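PDB 4ICI: putative flavoprotein from Bacteroides eggerthii, which binds flavin mononucleotide in a flavodoxin-like domain and probably serves in electron transfer or a related redox reaction. Local coordinates for residues Y95-N107 with A124-L138. Numbering follows the deposited sequence.
Sequences YPIWWDLAPRIIN and ATSGGSSIGNSATVL. With FMN (flavin mononucleotide), chain B.
Ser134 OG is held by two hydrogen bonds: it accepts one from Tyr95 OH at 2.8 Å and donates one to Ile131 O, which also accepts from Ala135 N. Tyr95 gets there with CG between its backbone N and carbonyl carbon (chi1 48°); Ser134 OG lies in the ring plane, at the edge, while Ala102 CB sits over the centre of one face. Leu138 CD1 packs 3.9 Å from Tyr95 CE1. A phenylalanine here in place of Tyr95 would probably leave the buried Ser134 OG without its donor. One residue earlier, Asn133 ND2 gives Asp100 O a nearly straight bond of 2.8 Å (176°), tilted from the carbonyl plane, and two waters bridge Asp100 OD1 to Ser130 O. Where the strands end, Ile97 N lies nearly in line with the carbonyl of Thr125 and bonds its O at 2.9 Å. Beyond the strand ends both loops grip the flavin: Trp99 N donates to FMN N5, Ser129 N to FMN O2 at 2.7 Å, and FMN N3 to Ser129 OG. The ST turn at Ser126 shapes the second loop. Here neighbouring parallel strands of a beta-alpha-beta unit end in two cofactor-binding loops, the flavin site of the flavodoxin fold.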
ATOM      1  N   TYR A  95       0.366  -2.907   0.608  1.00  7.69           N
ATOM      2  CA  TYR A  95      -0.062  -3.270   1.962  1.00  7.60           C
ATOM      3  C   TYR A  95      -0.437  -4.741   2.038  1.00  8.01           C
ATOM      4  O   TYR A  95      -0.880  -5.332   1.063  1.00  8.27           O
ATOM      5  CB  TYR A  95      -1.240  -2.385   2.441  1.00  8.49           C
ATOM      6  CG  TYR A  95      -2.374  -2.253   1.436  1.00  9.15           C
ATOM      7  CD1 TYR A  95      -2.348  -1.258   0.466  1.00  8.46           C
ATOM      8  CD2 TYR A  95      -3.423  -3.122   1.438  1.00  9.12           C
ATOM      9  CE1 TYR A  95      -3.375  -1.169  -0.479  1.00  8.86           C
ATOM     10  CE2 TYR A  95      -4.443  -3.036   0.509  1.00  9.09           C
ATOM     11  CZ  TYR A  95      -4.417  -2.064  -0.445  1.00  9.29           C
ATOM     12  OH  TYR A  95      -5.418  -1.963  -1.403  1.00 10.41           O
ATOM     13  N   PRO A  96      -0.387  -5.307   3.244  1.00  8.57           N
ATOM     14  CA  PRO A  96      -1.068  -6.562   3.503  1.00  8.77           C
ATOM     15  C   PRO A  96      -2.569  -6.312   3.629  1.00  9.26           C
ATOM     16  O   PRO A  96      -2.977  -5.262   4.138  1.00 10.91           O
ATOM     17  CB  PRO A  96      -0.506  -6.984   4.849  1.00  9.37           C
ATOM     18  CG  PRO A  96      -0.197  -5.684   5.556  1.00 10.38           C
ATOM     19  CD  PRO A  96       0.245  -4.754   4.451  1.00  9.80           C
ATOM     20  N   ILE A  97      -3.391  -7.238   3.181  1.00  8.87           N
ATOM     21  CA  ILE A  97      -4.847  -7.171   3.396  0.60 10.02           C
ATOM     22  C   ILE A  97      -5.144  -7.515   4.846  1.00 10.23           C
ATOM     23  O   ILE A  97      -4.750  -8.573   5.302  1.00 10.13           O
ATOM     24  CB  ILE A  97      -5.610  -8.189   2.521  0.60 10.34           C
ATOM     25  CG1 ILE A  97      -5.403  -7.929   1.022  0.60 10.11           C
ATOM     26  CG2 ILE A  97      -7.126  -8.223   2.886  0.60  8.67           C
ATOM     27  CD1 ILE A  97      -5.748  -6.502   0.556  0.60 10.48           C
ATOM     28  N   TRP A  98      -5.791  -6.616   5.581  1.00  9.50           N
ATOM     29  CA  TRP A  98      -6.237  -6.839   6.953  1.00  9.64           C
ATOM     30  C   TRP A  98      -7.760  -6.683   6.997  1.00 10.55           C
ATOM     31  O   TRP A  98      -8.284  -5.611   6.725  1.00 10.82           O
ATOM     32  CB  TRP A  98      -5.612  -5.843   7.922  1.00 10.15           C
ATOM     33  CG  TRP A  98      -4.188  -6.054   8.268  1.00 10.00           C
ATOM     34  CD1 TRP A  98      -3.309  -6.974   7.738  1.00  9.93           C
ATOM     35  CD2 TRP A  98      -3.417  -5.258   9.177  1.00 10.16           C
ATOM     36  NE1 TRP A  98      -2.057  -6.816   8.302  1.00  9.94           N
ATOM     37  CE2 TRP A  98      -2.103  -5.768   9.177  1.00  9.45           C
ATOM     38  CE3 TRP A  98      -3.715  -4.172  10.006  1.00 10.55           C
ATOM     39  CZ2 TRP A  98      -1.090  -5.247   9.973  1.00  9.38           C
ATOM     40  CZ3 TRP A  98      -2.695  -3.667  10.791  1.00  9.91           C
ATOM     41  CH2 TRP A  98      -1.394  -4.206  10.764  1.00 10.22           C
ATOM     42  N   TRP A  99      -8.459  -7.785   7.308  1.00  9.86           N
ATOM     43  CA  TRP A  99      -9.916  -7.782   7.333  1.00 10.73           C
ATOM     44  C   TRP A  99     -10.512  -7.182   6.037  1.00 10.69           C
ATOM     45  O   TRP A  99     -11.452  -6.391   6.061  1.00 10.65           O
ATOM     46  CB  TRP A  99     -10.404  -7.035   8.574  1.00 11.49           C
ATOM     47  CG  TRP A  99      -9.983  -7.692   9.851  1.00 13.79           C
ATOM     48  CD1 TRP A  99      -8.872  -7.402  10.626  1.00 14.40           C
ATOM     49  CD2 TRP A  99     -10.626  -8.814  10.483  1.00 19.91           C
ATOM     50  NE1 TRP A  99      -8.816  -8.267  11.690  1.00 18.27           N
ATOM     51  CE2 TRP A  99      -9.875  -9.133  11.629  1.00 19.50           C
ATOM     52  CE3 TRP A  99     -11.763  -9.562  10.192  1.00 24.70           C
ATOM     53  CZ2 TRP A  99     -10.219 -10.182  12.486  1.00 25.12           C
ATOM     54  CZ3 TRP A  99     -12.117 -10.612  11.048  1.00 28.67           C
ATOM     55  CH2 TRP A  99     -11.343 -10.908  12.181  1.00 29.99           C
ATOM     56  N   ASP A 100      -9.955  -7.608   4.905  1.00 10.06           N
ATOM     57  CA  ASP A 100     -10.392  -7.199   3.557  1.00 10.82           C
ATOM     58  C   ASP A 100     -10.216  -5.705   3.272  1.00 10.01           C
ATOM     59  O   ASP A 100     -10.858  -5.172   2.355  1.00 11.25           O
ATOM     60  CB  ASP A 100     -11.852  -7.644   3.306  1.00 10.93           C
ATOM     61  CG  ASP A 100     -12.123  -8.070   1.864  1.00 11.90           C
ATOM     62  OD1 ASP A 100     -11.174  -8.196   1.036  1.00 12.30           O
ATOM     63  OD2 ASP A 100     -13.338  -8.233   1.587  1.00 15.76           O
ATOM     64  N   LEU A 101      -9.336  -5.057   4.035  1.00  9.19           N
ATOM     65  CA  LEU A 101      -9.085  -3.632   3.911  1.00  8.62           C
ATOM     66  C   LEU A 101      -7.589  -3.330   3.896  1.00  9.19           C
ATOM     67  O   LEU A 101      -6.769  -4.161   4.264  1.00 10.06           O
ATOM     68  CB  LEU A 101      -9.714  -2.870   5.097  1.00 10.26           C
ATOM     69  CG  LEU A 101     -11.236  -2.876   5.201  1.00 10.27           C
ATOM     70  CD1 LEU A 101     -11.642  -2.401   6.620  1.00 13.52           C
ATOM     71  CD2 LEU A 101     -11.874  -2.032   4.084  1.00 13.46           C
ATOM     72  N   ALA A 102      -7.252  -2.116   3.497  1.00  9.44           N
ATOM     73  CA  ALA A 102      -5.913  -1.582   3.763  1.00  9.86           C
ATOM     74  C   ALA A 102      -5.767  -1.294   5.258  1.00  8.07           C
ATOM     75  O   ALA A 102      -6.665  -0.736   5.883  1.00  9.69           O
ATOM     76  CB  ALA A 102      -5.675  -0.299   2.996  1.00  9.57           C
ATOM     77  N   PRO A 103      -4.611  -1.649   5.842  1.00  8.55           N
ATOM     78  CA  PRO A 103      -4.304  -1.171   7.191  1.00  8.36           C
ATOM     79  C   PRO A 103      -4.434   0.337   7.297  1.00  7.97           C
ATOM     80  O   PRO A 103      -4.143   1.064   6.331  1.00  9.17           O
ATOM     81  CB  PRO A 103      -2.858  -1.637   7.404  1.00  9.55           C
ATOM     82  CG  PRO A 103      -2.700  -2.826   6.480  1.00  9.59           C
ATOM     83  CD  PRO A 103      -3.525  -2.457   5.277  1.00  9.43           C
ATOM     84  N   ARG A 104      -4.859   0.813   8.470  1.00  8.60           N
ATOM     85  CA  ARG A 104      -5.107   2.239   8.635  1.00  8.56           C
ATOM     86  C   ARG A 104      -3.877   3.124   8.456  1.00  8.12           C
ATOM     87  O   ARG A 104      -4.016   4.301   8.143  1.00  7.95           O
ATOM     88  CB  ARG A 104      -5.787   2.523   9.963  1.00 10.14           C
ATOM     89  CG  ARG A 104      -7.057   1.729  10.281  1.00 14.72           C
ATOM     90  CD  ARG A 104      -8.105   1.784   9.251  1.00 16.16           C
ATOM     91  NE  ARG A 104      -9.340   1.143   9.706  1.00 13.35           N
ATOM     92  CZ  ARG A 104     -10.405   0.948   8.926  1.00 11.59           C
ATOM     93  NH1 ARG A 104     -10.376   1.347   7.653  1.00 14.12           N
ATOM     94  NH2 ARG A 104     -11.514   0.441   9.449  1.00 12.91           N
ATOM     95  N   ILE A 105      -2.680   2.562   8.611  1.00  8.07           N
ATOM     96  CA  ILE A 105      -1.481   3.354   8.331  1.00  8.70           C
ATOM     97  C   ILE A 105      -1.395   3.793   6.864  1.00  8.04           C
ATOM     98  O   ILE A 105      -0.767   4.785   6.548  1.00  9.18           O
ATOM     99  CB  ILE A 105      -0.185   2.611   8.793  1.00  8.43           C
ATOM    100  CG1 ILE A 105       0.989   3.587   8.991  1.00 10.22           C
ATOM    101  CG2 ILE A 105       0.126   1.444   7.847  1.00 10.30           C
ATOM    102  CD1 ILE A 105       2.191   2.972   9.690  1.00 11.45           C
ATOM    103  N   ILE A 106      -2.081   3.072   5.975  1.00  8.25           N
ATOM    104  CA  ILE A 106      -2.174   3.509   4.587  1.00  8.48           C
ATOM    105  C   ILE A 106      -2.958   4.831   4.490  1.00  9.07           C
ATOM    106  O   ILE A 106      -2.580   5.726   3.733  1.00  9.28           O
ATOM    107  CB  ILE A 106      -2.773   2.408   3.686  1.00  8.46           C
ATOM    108  CG1 ILE A 106      -1.833   1.185   3.655  1.00  8.67           C
ATOM    109  CG2 ILE A 106      -3.009   2.951   2.277  1.00 10.19           C
ATOM    110  CD1 ILE A 106      -0.334   1.455   3.262  1.00  9.76           C
ATOM    111  N   ASN A 107      -4.018   4.951   5.274  1.00  8.55           N
ATOM    112  CA  ASN A 107      -4.734   6.218   5.365  1.00  9.22           C
ATOM    113  C   ASN A 107      -3.817   7.325   5.921  1.00  8.70           C
ATOM    114  O   ASN A 107      -3.819   8.465   5.441  1.00  9.79           O
ATOM    115  CB  ASN A 107      -5.994   6.096   6.225  1.00  9.14           C
ATOM    116  CG  ASN A 107      -6.946   5.021   5.730  1.00  9.11           C
ATOM    117  OD1 ASN A 107      -6.805   3.836   6.073  1.00 11.74           O
ATOM    118  ND2 ASN A 107      -7.922   5.421   4.912  1.00 11.52           N
ATOM    119  N   ALA A 124      -1.001  -5.420  -3.154  1.00  8.91           N
ATOM    120  CA  ALA A 124      -1.176  -6.077  -1.864  1.00  8.56           C
ATOM    121  C   ALA A 124      -0.635  -7.475  -1.850  1.00  9.50           C
ATOM    122  O   ALA A 124      -0.394  -8.073  -2.905  1.00  9.80           O
ATOM    123  CB  ALA A 124      -2.682  -6.083  -1.465  1.00 10.45           C
ATOM    124  N   THR A 125      -0.435  -7.971  -0.639  1.00  9.80           N
ATOM    125  CA  THR A 125      -0.314  -9.401  -0.389  1.00  9.95           C
ATOM    126  C   THR A 125      -1.390  -9.821   0.599  1.00  9.24           C
ATOM    127  O   THR A 125      -1.959  -8.988   1.305  1.00  9.91           O
ATOM    128  CB  THR A 125       1.096  -9.817   0.106  1.00 10.18           C
ATOM    129  OG1 THR A 125       1.342  -9.347   1.425  1.00 12.04           O
ATOM    130  CG2 THR A 125       2.205  -9.354  -0.854  1.00 11.98           C
ATOM    131  N   SER A 126      -1.712 -11.119   0.632  1.00 10.70           N
ATOM    132  CA  SER A 126      -2.810 -11.617   1.468  1.00 11.78           C
ATOM    133  C   SER A 126      -2.663 -13.100   1.685  1.00 12.51           C
ATOM    134  O   SER A 126      -1.852 -13.777   1.020  1.00 14.18           O
ATOM    135  CB  SER A 126      -4.163 -11.368   0.823  1.00 12.11           C
ATOM    136  OG  SER A 126      -4.396 -12.285  -0.237  1.00 12.98           O
ATOM    137  N   GLY A 127      -3.512 -13.576   2.580  1.00 14.80           N
ATOM    138  CA  GLY A 127      -3.684 -15.004   2.808  1.00 14.12           C
ATOM    139  C   GLY A 127      -4.710 -15.660   1.912  1.00 16.07           C
ATOM    140  O   GLY A 127      -5.107 -16.806   2.185  1.00 20.00           O
ATOM    141  N   GLY A 128      -5.129 -14.969   0.855  1.00 15.85           N
ATOM    142  CA  GLY A 128      -6.167 -15.482  -0.042  1.00 17.50           C
ATOM    143  C   GLY A 128      -7.146 -14.442  -0.558  1.00 16.93           C
ATOM    144  O   GLY A 128      -7.670 -14.564  -1.690  1.00 19.02           O
ATOM    145  N   SER A 129      -7.454 -13.440   0.265  1.00 16.15           N
ATOM    146  CA  SER A 129      -8.393 -12.426  -0.171  1.00 15.24           C
ATOM    147  C   SER A 129      -7.861 -11.702  -1.392  1.00 12.20           C
ATOM    148  O   SER A 129      -6.659 -11.449  -1.517  1.00 12.71           O
ATOM    149  CB  SER A 129      -8.634 -11.395   0.915  1.00 16.07           C
ATOM    150  OG  SER A 129      -9.388 -11.942   1.980  1.00 17.86           O
ATOM    151  N   SER A 130      -8.781 -11.307  -2.263  1.00 13.23           N
ATOM    152  CA  SER A 130      -8.462 -10.466  -3.403  1.00 12.44           C
ATOM    153  C   SER A 130      -8.240  -9.034  -2.932  1.00 12.03           C
ATOM    154  O   SER A 130      -8.667  -8.628  -1.839  1.00 12.25           O
ATOM    155  CB  SER A 130      -9.589 -10.488  -4.423  1.00 15.28           C
ATOM    156  OG  SER A 130     -10.764  -9.966  -3.869  1.00 18.73           O
ATOM    157  N   ILE A 131      -7.595  -8.254  -3.770  1.00 10.77           N
ATOM    158  CA  ILE A 131      -7.374  -6.853  -3.463  1.00 10.42           C
ATOM    159  C   ILE A 131      -8.603  -5.983  -3.642  1.00 10.15           C
ATOM    160  O   ILE A 131      -8.642  -4.875  -3.113  1.00 10.43           O
ATOM    161  CB  ILE A 131      -6.213  -6.257  -4.311  1.00 10.66           C
ATOM    162  CG1 ILE A 131      -5.659  -4.955  -3.676  1.00  9.60           C
ATOM    163  CG2 ILE A 131      -6.608  -6.083  -5.798  1.00 12.02           C
ATOM    164  CD1 ILE A 131      -4.387  -4.417  -4.356  1.00 11.41           C
ATOM    165  N   GLY A 132      -9.597  -6.460  -4.386  1.00 10.76           N
ATOM    166  CA  GLY A 132     -10.684  -5.598  -4.834  1.00 11.60           C
ATOM    167  C   GLY A 132     -11.382  -4.780  -3.774  1.00 10.91           C
ATOM    168  O   GLY A 132     -11.594  -3.567  -3.953  1.00 11.19           O
ATOM    169  N   ASN A 133     -11.775  -5.430  -2.681  1.00 10.73           N
ATOM    170  CA  ASN A 133     -12.487  -4.678  -1.641  1.00  9.67           C
ATOM    171  C   ASN A 133     -11.676  -3.529  -1.065  1.00 10.08           C
ATOM    172  O   ASN A 133     -12.148  -2.393  -0.983  1.00 10.10           O
ATOM    173  CB  ASN A 133     -12.988  -5.570  -0.517  1.00  9.77           C
ATOM    174  CG  ASN A 133     -13.954  -4.838   0.392  1.00 11.43           C
ATOM    175  OD1 ASN A 133     -15.086  -4.522  -0.029  1.00 11.97           O
ATOM    176  ND2 ASN A 133     -13.497  -4.470   1.581  1.00 10.33           N
ATOM    177  N   SER A 134     -10.428  -3.824  -0.755  1.00  9.60           N
ATOM    178  CA  SER A 134      -9.579  -2.824  -0.119  1.00  9.15           C
ATOM    179  C   SER A 134      -9.394  -1.659  -1.070  1.00  8.55           C
ATOM    180  O   SER A 134      -9.394  -0.503  -0.655  1.00  9.57           O
ATOM    181  CB  SER A 134      -8.241  -3.461   0.287  1.00  9.56           C
ATOM    182  OG  SER A 134      -7.415  -3.801  -0.824  1.00 10.34           O
ATOM    183  N   ALA A 135      -9.177  -1.955  -2.364  1.00  9.62           N
ATOM    184  CA  ALA A 135      -8.979  -0.932  -3.364  1.00 10.34           C
ATOM    185  C   ALA A 135     -10.230  -0.089  -3.588  1.00  9.85           C
ATOM    186  O   ALA A 135     -10.151   1.129  -3.747  1.00 10.73           O
ATOM    187  CB  ALA A 135      -8.503  -1.568  -4.665  1.00 11.49           C
ATOM    188  N   THR A 136     -11.379  -0.738  -3.586  1.00  9.91           N
ATOM    189  CA  THR A 136     -12.665  -0.024  -3.710  1.00 10.61           C
ATOM    190  C   THR A 136     -12.858   0.958  -2.556  1.00 10.31           C
ATOM    191  O   THR A 136     -13.226   2.109  -2.774  1.00 10.90           O
ATOM    192  CB  THR A 136     -13.820  -1.013  -3.792  1.00 10.99           C
ATOM    193  OG1 THR A 136     -13.713  -1.724  -5.026  1.00 13.20           O
ATOM    194  CG2 THR A 136     -15.197  -0.339  -3.701  1.00 12.37           C
ATOM    195  N   VAL A 137     -12.604   0.496  -1.337  1.00  9.79           N
ATOM    196  CA  VAL A 137     -12.771   1.371  -0.164  1.00  9.52           C
ATOM    197  C   VAL A 137     -11.784   2.548  -0.223  1.00  9.68           C
ATOM    198  O   VAL A 137     -12.161   3.695   0.035  1.00 10.59           O
ATOM    199  CB  VAL A 137     -12.700   0.574   1.144  1.00  9.53           C
ATOM    200  CG1 VAL A 137     -12.766   1.503   2.367  1.00 11.78           C
ATOM    201  CG2 VAL A 137     -13.813  -0.465   1.205  1.00 11.09           C
ATOM    202  N   LEU A 138     -10.530   2.305  -0.609  1.00  8.88           N
ATOM    203  CA  LEU A 138      -9.592   3.400  -0.745  1.00  9.59           C
ATOM    204  C   LEU A 138     -10.031   4.411  -1.809  1.00  9.05           C
ATOM    205  O   LEU A 138      -9.932   5.627  -1.560  1.00 10.84           O
ATOM    206  CB  LEU A 138      -8.192   2.880  -1.035  1.00 10.57           C
ATOM    207  CG  LEU A 138      -7.368   2.264   0.092  1.00 10.39           C
ATOM    208  CD1 LEU A 138      -6.071   1.629  -0.505  1.00 12.47           C
ATOM    209  CD2 LEU A 138      -7.025   3.279   1.181  1.00 12.40           C
TER
HETATM  210  N1  FMN B 200      -5.408 -12.323   4.607  1.00 15.23           N
HETATM  211  C2  FMN B 200      -6.512 -12.420   3.797  1.00 17.34           C
HETATM  212  O2  FMN B 200      -6.453 -13.125   2.792  1.00 18.15           O
HETATM  213  N3  FMN B 200      -7.672 -11.735   4.130  1.00 15.62           N
HETATM  214  C4  FMN B 200      -7.791 -10.976   5.282  1.00 15.65           C
HETATM  215  O4  FMN B 200      -8.862 -10.361   5.447  1.00 14.84           O
HETATM  216  C4A FMN B 200      -6.674 -10.906   6.131  1.00 14.30           C
HETATM  217  N5  FMN B 200      -6.739 -10.173   7.335  1.00 14.03           N
HETATM  218  C5A FMN B 200      -5.582 -10.105   8.122  1.00 13.82           C
HETATM  219  C6  FMN B 200      -5.606  -9.353   9.305  1.00 15.11           C
HETATM  220  C7  FMN B 200      -4.488  -9.251  10.093  1.00 13.97           C
HETATM  221  C7M FMN B 200      -4.514  -8.403  11.329  1.00 14.73           C
HETATM  222  C8  FMN B 200      -3.309  -9.880   9.729  1.00 16.12           C
HETATM  223  C8M FMN B 200      -2.087  -9.781  10.611  1.00 16.20           C
HETATM  224  C9  FMN B 200      -3.278 -10.637   8.565  1.00 16.65           C
HETATM  225  C9A FMN B 200      -4.408 -10.746   7.730  1.00 14.64           C
HETATM  226  N10 FMN B 200      -4.379 -11.496   6.544  1.00 14.40           N
HETATM  227  C10 FMN B 200      -5.500 -11.569   5.753  1.00 14.44           C
HETATM  228  C1' FMN B 200      -3.098 -12.155   6.103  1.00 14.96           C
HETATM  229  C2' FMN B 200      -2.179 -11.079   5.459  1.00 13.08           C
HETATM  230  O2' FMN B 200      -2.811 -10.299   4.472  1.00 12.85           O
HETATM  231  C3' FMN B 200      -0.973 -11.719   4.741  1.00 13.21           C
HETATM  232  O3' FMN B 200      -0.338 -12.710   5.611  1.00 16.46           O
HETATM  233  C4' FMN B 200       0.051 -10.683   4.189  1.00 11.99           C
HETATM  234  O4' FMN B 200       0.826 -11.354   3.224  1.00 15.04           O
HETATM  235  C5' FMN B 200       1.010 -10.203   5.344  1.00 14.86           C
HETATM  236  O5' FMN B 200       1.873  -9.274   4.741  1.00 13.78           O
HETATM  237  P   FMN B 200       3.148  -8.661   5.491  1.00 14.99           P
HETATM  238  O1P FMN B 200       4.069  -9.865   5.748  1.00 15.31           O
HETATM  239  O2P FMN B 200       3.702  -7.600   4.667  1.00 14.03           O
HETATM  240  O3P FMN B 200       2.723  -8.030   6.821  1.00 14.99           O
HETATM  241  O   HOH W   1      -9.352  -6.460  -0.245  1.00 10.15           O
HETATM  242  O   HOH W   2     -11.671  -8.281  -1.776  1.00 15.72           O
HETATM  243  O   HOH W   3      -9.245  -0.416   2.236  1.00 10.53           O